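Local coordinates for protein alginate lyase (Bacteroides ovatus, PDB 3NNB) that probably cleaves alginate, a polyuronate, by a beta-elimination (lyase) reaction, on a mostly helical fold of the six-hairpin glycosidase-like clan, at residues K60-S65 / L146-T151; L347-F352 / L377-E382. All coordinates share one frame; numbering follows the deposited sequence.

Interaction 1 of 2, residues K60-S65 / L146-T151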
# COMPACT_ATOMS: atom_id res chain seq x y z
N LYS A 60 7.65 8.44 22.94
CA LYS A 60 6.30 8.30 22.41
C LYS A 60 6.27 8.65 20.92
O LYS A 60 5.39 8.22 20.18
CB LYS A 60 5.34 9.21 23.20
CG LYS A 60 3.87 9.20 22.76
CD LYS A 60 3.07 8.11 23.42
CE LYS A 60 2.88 8.36 24.89
NZ LYS A 60 2.19 7.19 25.53
N HIS A 61 7.25 9.44 20.47
CA HIS A 61 7.32 9.83 19.05
C HIS A 61 7.77 8.67 18.15
O HIS A 61 7.69 8.77 16.93
CB HIS A 61 8.26 11.00 18.86
CG HIS A 61 7.78 12.28 19.45
ND1 HIS A 61 7.09 13.22 18.70
CD2 HIS A 61 7.95 12.81 20.69
CE1 HIS A 61 6.85 14.27 19.47
NE2 HIS A 61 7.34 14.05 20.68
N ASP A 62 8.27 7.58 18.74
CA ASP A 62 8.50 6.38 17.99
C ASP A 62 7.20 5.64 17.70
O ASP A 62 6.42 5.29 18.60
CB ASP A 62 9.48 5.45 18.71
CG ASP A 62 10.91 5.99 18.75
OD1 ASP A 62 11.26 6.94 18.02
OD2 ASP A 62 11.70 5.40 19.53
N TYR A 63 7.01 5.34 16.41
CA TYR A 63 5.92 4.51 15.96
C TYR A 63 5.97 3.14 16.64
O TYR A 63 7.02 2.53 16.72
CB TYR A 63 5.94 4.35 14.42
CG TYR A 63 4.84 3.47 13.87
CD1 TYR A 63 3.58 3.97 13.59
CD2 TYR A 63 5.09 2.15 13.61
CE1 TYR A 63 2.60 3.17 13.06
CE2 TYR A 63 4.10 1.32 13.08
CZ TYR A 63 2.86 1.83 12.81
OH TYR A 63 1.88 1.00 12.28
N MSE A 64 4.81 2.69 17.09
CA MSE A 64 4.69 1.38 17.71
C MSE A 64 3.43 0.75 17.22
O MSE A 64 2.35 1.36 17.30
CB MSE A 64 4.68 1.49 19.25
CG MSE A 64 4.74 0.13 19.93
SE MSE A 64 4.50 0.33 21.84
CE MSE A 64 4.46 -1.59 22.29
N SER A 65 3.56 -0.48 16.76
CA SER A 65 2.36 -1.28 16.44
C SER A 65 2.56 -2.71 16.92
O SER A 65 3.65 -3.07 17.35
CB SER A 65 2.07 -1.30 14.94
OG SER A 65 3.12 -1.91 14.22
N LEU A 146 10.91 2.63 11.83
CA LEU A 146 9.95 1.65 12.32
C LEU A 146 10.68 0.57 13.14
O LEU A 146 10.37 -0.61 13.07
CB LEU A 146 9.14 1.05 11.14
CG LEU A 146 8.02 1.98 10.62
CD1 LEU A 146 8.62 2.88 9.55
CD2 LEU A 146 6.87 1.20 10.06
N THR A 147 11.60 1.00 14.03
CA THR A 147 12.25 0.08 14.94
C THR A 147 11.26 -0.70 15.80
O THR A 147 11.51 -1.87 16.14
CB THR A 147 13.30 0.83 15.79
OG1 THR A 147 14.23 1.41 14.89
CG2 THR A 147 14.04 -0.15 16.77
N TYR A 148 10.11 -0.08 16.11
CA TYR A 148 9.11 -0.71 16.97
C TYR A 148 7.82 -1.06 16.22
O TYR A 148 6.77 -1.14 16.81
CB TYR A 148 8.88 0.12 18.23
CG TYR A 148 10.16 0.22 19.05
CD1 TYR A 148 10.52 -0.83 19.91
CD2 TYR A 148 11.04 1.28 18.92
CE1 TYR A 148 11.73 -0.79 20.62
CE2 TYR A 148 12.23 1.32 19.60
CZ TYR A 148 12.56 0.29 20.49
OH TYR A 148 13.79 0.32 21.18
N GLY A 149 7.95 -1.24 14.89
CA GLY A 149 6.84 -1.73 14.07
C GLY A 149 6.60 -3.20 14.35
O GLY A 149 7.54 -4.01 14.31
N GLN A 150 5.34 -3.55 14.56
CA GLN A 150 4.93 -4.94 14.84
C GLN A 150 5.73 -5.68 15.91
O GLN A 150 6.23 -6.80 15.71
CB GLN A 150 4.78 -5.76 13.56
CG GLN A 150 3.68 -5.25 12.69
CD GLN A 150 3.31 -6.19 11.58
OE1 GLN A 150 3.48 -7.42 11.69
NE2 GLN A 150 2.80 -5.63 10.47
N THR A 151 5.85 -5.00 17.04
CA THR A 151 6.14 -5.65 18.33
C THR A 151 5.12 -6.73 18.62
O THR A 151 3.98 -6.68 18.12
CB THR A 151 6.08 -4.63 19.51
OG1 THR A 151 4.73 -4.18 19.74
CG2 THR A 151 7.05 -3.44 19.30
O HOH W 1 9.50 2.72 15.71

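Interaction 2 of 2, residues L347-F352 / L377-E382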
# COMPACT_ATOMS: atom_id res chain seq x y z
N LEU A 347 -7.25 -7.50 -12.73
CA LEU A 347 -7.34 -7.70 -14.16
C LEU A 347 -7.43 -6.39 -14.95
O LEU A 347 -6.76 -6.23 -15.96
CB LEU A 347 -8.50 -8.62 -14.52
CG LEU A 347 -8.33 -10.07 -14.08
CD1 LEU A 347 -9.49 -10.86 -14.62
CD2 LEU A 347 -7.00 -10.68 -14.54
N ARG A 348 -8.20 -5.42 -14.44
CA ARG A 348 -8.18 -4.06 -15.01
C ARG A 348 -6.78 -3.47 -15.06
O ARG A 348 -6.34 -2.95 -16.08
CB ARG A 348 -9.06 -3.16 -14.14
CG ARG A 348 -9.01 -1.67 -14.43
CD ARG A 348 -9.52 -1.25 -15.81
NE ARG A 348 -10.94 -1.53 -16.01
CZ ARG A 348 -11.97 -0.71 -15.72
NH1 ARG A 348 -11.80 0.49 -15.19
NH2 ARG A 348 -13.19 -1.12 -15.96
N ARG A 349 -6.06 -3.59 -13.96
CA ARG A 349 -4.73 -3.01 -13.86
C ARG A 349 -3.76 -3.70 -14.80
O ARG A 349 -2.94 -3.03 -15.46
CB ARG A 349 -4.27 -3.04 -12.41
CG ARG A 349 -5.17 -2.20 -11.52
CD ARG A 349 -5.02 -2.53 -10.06
NE ARG A 349 -3.69 -2.23 -9.57
CZ ARG A 349 -3.26 -2.53 -8.33
NH1 ARG A 349 -4.06 -3.11 -7.40
NH2 ARG A 349 -2.03 -2.20 -8.01
N ALA A 350 -3.82 -5.02 -14.86
CA ALA A 350 -2.94 -5.79 -15.76
C ALA A 350 -3.19 -5.45 -17.24
O ALA A 350 -2.26 -5.46 -18.06
CB ALA A 350 -3.14 -7.33 -15.53
N SER A 351 -4.44 -5.15 -17.56
CA SER A 351 -4.85 -4.82 -18.92
C SER A 351 -4.15 -3.57 -19.43
O SER A 351 -4.03 -3.38 -20.63
CB SER A 351 -6.37 -4.69 -19.02
OG SER A 351 -6.83 -3.40 -18.62
N PHE A 352 -3.66 -2.71 -18.54
CA PHE A 352 -2.90 -1.52 -18.95
C PHE A 352 -1.56 -1.93 -19.58
O PHE A 352 -1.04 -1.21 -20.44
CB PHE A 352 -2.58 -0.59 -17.80
CG PHE A 352 -3.77 -0.03 -17.06
CD1 PHE A 352 -5.07 -0.20 -17.49
CD2 PHE A 352 -3.54 0.74 -15.93
CE1 PHE A 352 -6.13 0.37 -16.78
CE2 PHE A 352 -4.62 1.30 -15.21
CZ PHE A 352 -5.90 1.11 -15.66
N LEU A 377 -12.07 5.84 -10.88
CA LEU A 377 -11.32 7.02 -11.19
C LEU A 377 -9.80 6.75 -11.30
O LEU A 377 -9.12 7.35 -12.13
CB LEU A 377 -11.54 8.08 -10.09
CG LEU A 377 -12.94 8.61 -9.81
CD1 LEU A 377 -12.96 9.57 -8.62
CD2 LEU A 377 -13.57 9.30 -11.08
N ILE A 378 -9.32 5.85 -10.47
CA ILE A 378 -7.88 5.62 -10.29
C ILE A 378 -7.35 4.64 -11.32
O ILE A 378 -6.22 4.78 -11.79
CB ILE A 378 -7.58 5.08 -8.87
CG1 ILE A 378 -8.03 6.09 -7.81
CG2 ILE A 378 -6.08 4.75 -8.72
CD1 ILE A 378 -7.50 7.49 -8.05
N TYR A 379 -8.14 3.63 -11.65
CA TYR A 379 -7.79 2.65 -12.68
C TYR A 379 -8.81 2.64 -13.81
O TYR A 379 -9.47 1.62 -14.08
CB TYR A 379 -7.66 1.27 -12.04
CG TYR A 379 -6.55 1.24 -10.98
CD1 TYR A 379 -5.24 1.53 -11.32
CD2 TYR A 379 -6.83 0.87 -9.67
CE1 TYR A 379 -4.23 1.50 -10.36
CE2 TYR A 379 -5.82 0.83 -8.73
CZ TYR A 379 -4.54 1.16 -9.06
OH TYR A 379 -3.54 1.12 -8.08
N SER A 380 -8.93 3.80 -14.47
CA SER A 380 -9.87 4.00 -15.55
C SER A 380 -9.33 3.37 -16.84
O SER A 380 -8.17 2.92 -16.92
CB SER A 380 -10.12 5.49 -15.78
OG SER A 380 -9.01 6.11 -16.46
N LEU A 381 -10.21 3.39 -17.83
CA LEU A 381 -9.92 2.97 -19.18
C LEU A 381 -9.55 4.12 -20.11
O LEU A 381 -9.55 3.98 -21.33
CB LEU A 381 -11.12 2.19 -19.70
CG LEU A 381 -11.40 0.83 -19.00
CD1 LEU A 381 -12.65 0.17 -19.60
CD2 LEU A 381 -10.25 -0.17 -19.07
N GLU A 382 -9.21 5.28 -19.56
CA GLU A 382 -8.74 6.39 -20.42
C GLU A 382 -7.45 6.07 -21.20
O GLU A 382 -6.61 5.25 -20.80
CB GLU A 382 -8.52 7.65 -19.57
CG GLU A 382 -9.81 8.26 -19.01
CD GLU A 382 -10.80 8.67 -20.10
OE1 GLU A 382 -10.37 9.29 -21.08
OE2 GLU A 382 -12.01 8.42 -19.91
OXT GLU A 382 -7.18 6.69 -22.23

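Interaction 1 of 2, residues K60-S65 / L146-T151
Ser65 meets residues 148 to 151 through backbone and side chain alike, joining strand 64-66 in parallel to strand 148-151 in a short, loosely bonded two-strand sheet in this largely helical alginate lyase. Among the backbone bonds, Ser65 N donates to Tyr148 O at 3.3 Å, and the same carbonyl receives a CA-H...O contact from Met64 CA. Ser65 O accepts a weak bond from Thr151 N and a shorter one, 2.8 Å, from Thr151 OG1, whose hydroxyl is tilted 34° from the carbonyl plane. One water bridges the strands, donating to Tyr63 O and accepting from Tyr148 N at 2.9 Å.

Van der Waals contacts flank this polar seam. Leu146 CD2 lies 4.1 Å from Tyr63 CD2, while Gly149 CA comes to the edge of the Tyr63 ring. The extended selenomethionine Met64 brings its CE to Thr151 OG1, the two side chains crossing at about a right angle.

Asp167 binds both Tyr63 OH and Ser65 OG through OD2 and takes Gln150 NE2 on OD1, tying both strands to one carboxylate. With chi1 at 63°, Ser65 OG sits between its own backbone N and carbonyl carbon and accepts from Gln150 N at 2.8 Å, nearly straight at 164°.

Interaction 2 of 2, residues L347-F352 / L377-E382
Arg349, in the conformer described here, lies over one face of the Tyr379 ring, its guanidinium turned only 10° from the ring plane. The aliphatic part makes the CH-pi contact, CG standing 3.7 Å from the ring centroid of Tyr379. Further out, Arg349 NE reaches Tyr379 CZ at 3.5 Å, and NH2 goes on to a salt bridge with Asp287. Ile378 CG2, likewise in one of two conformers, covers the opposite face of the tyrosine.

Phe352 meets the edge of the Tyr379 ring, the two side chains crossing at about a right angle, with Phe352 CE2 3.9 Å from Tyr379 CD1. Its CZ also comes 3.2 Å from Ser380 O. The contact thus packs the last part of helix 336-351 against the last residues of the chain, where helix 375-378 gives way at Tyr379 to an irregular tail and Ser380 OG accepts from Glu382 N in an ST turn.

Arg348 leaves the helix toward this tail with CG anti to the backbone N (chi1 171°), then bends at chi2 and chi3. Its NE makes a salt bridge with Glu360 OE1, joining helix 359-366 to the same side chain. An alanine here would probably leave Tyr379 O without the NH1 donor, Leu381 without the flat group beneath it and Glu360 without this salt bridge. That NH1 donates to Tyr379 O at 2.8 Å, in the carbonyl plane and close to the guanidinium plane. Leu381 crosses Arg348 at about a right angle, CG over the centre of one guanidinium face and CD2 3.4 Å from Arg348 NE.

The two contacts lie on opposite sides of the chain's centre, their centres 35 Å apart and their nearest atoms about 19 Å apart, and share no helix or strand. They come in series along the chain: interaction 1 closes at residue 151, well before interaction 2 opens at 347. Interaction 1 joins two short strands across 80 intervening residues, including helices 98-118 and 121-136, and both of its segments belong to the alginate lyase domain. Interaction 2 brings together helix 336-351 and the C-terminal tail, near the N-terminal helix 11-19. The two contacts are thus local and independent, one at a small sheet and one at the chain's end, with much of the helical body between them.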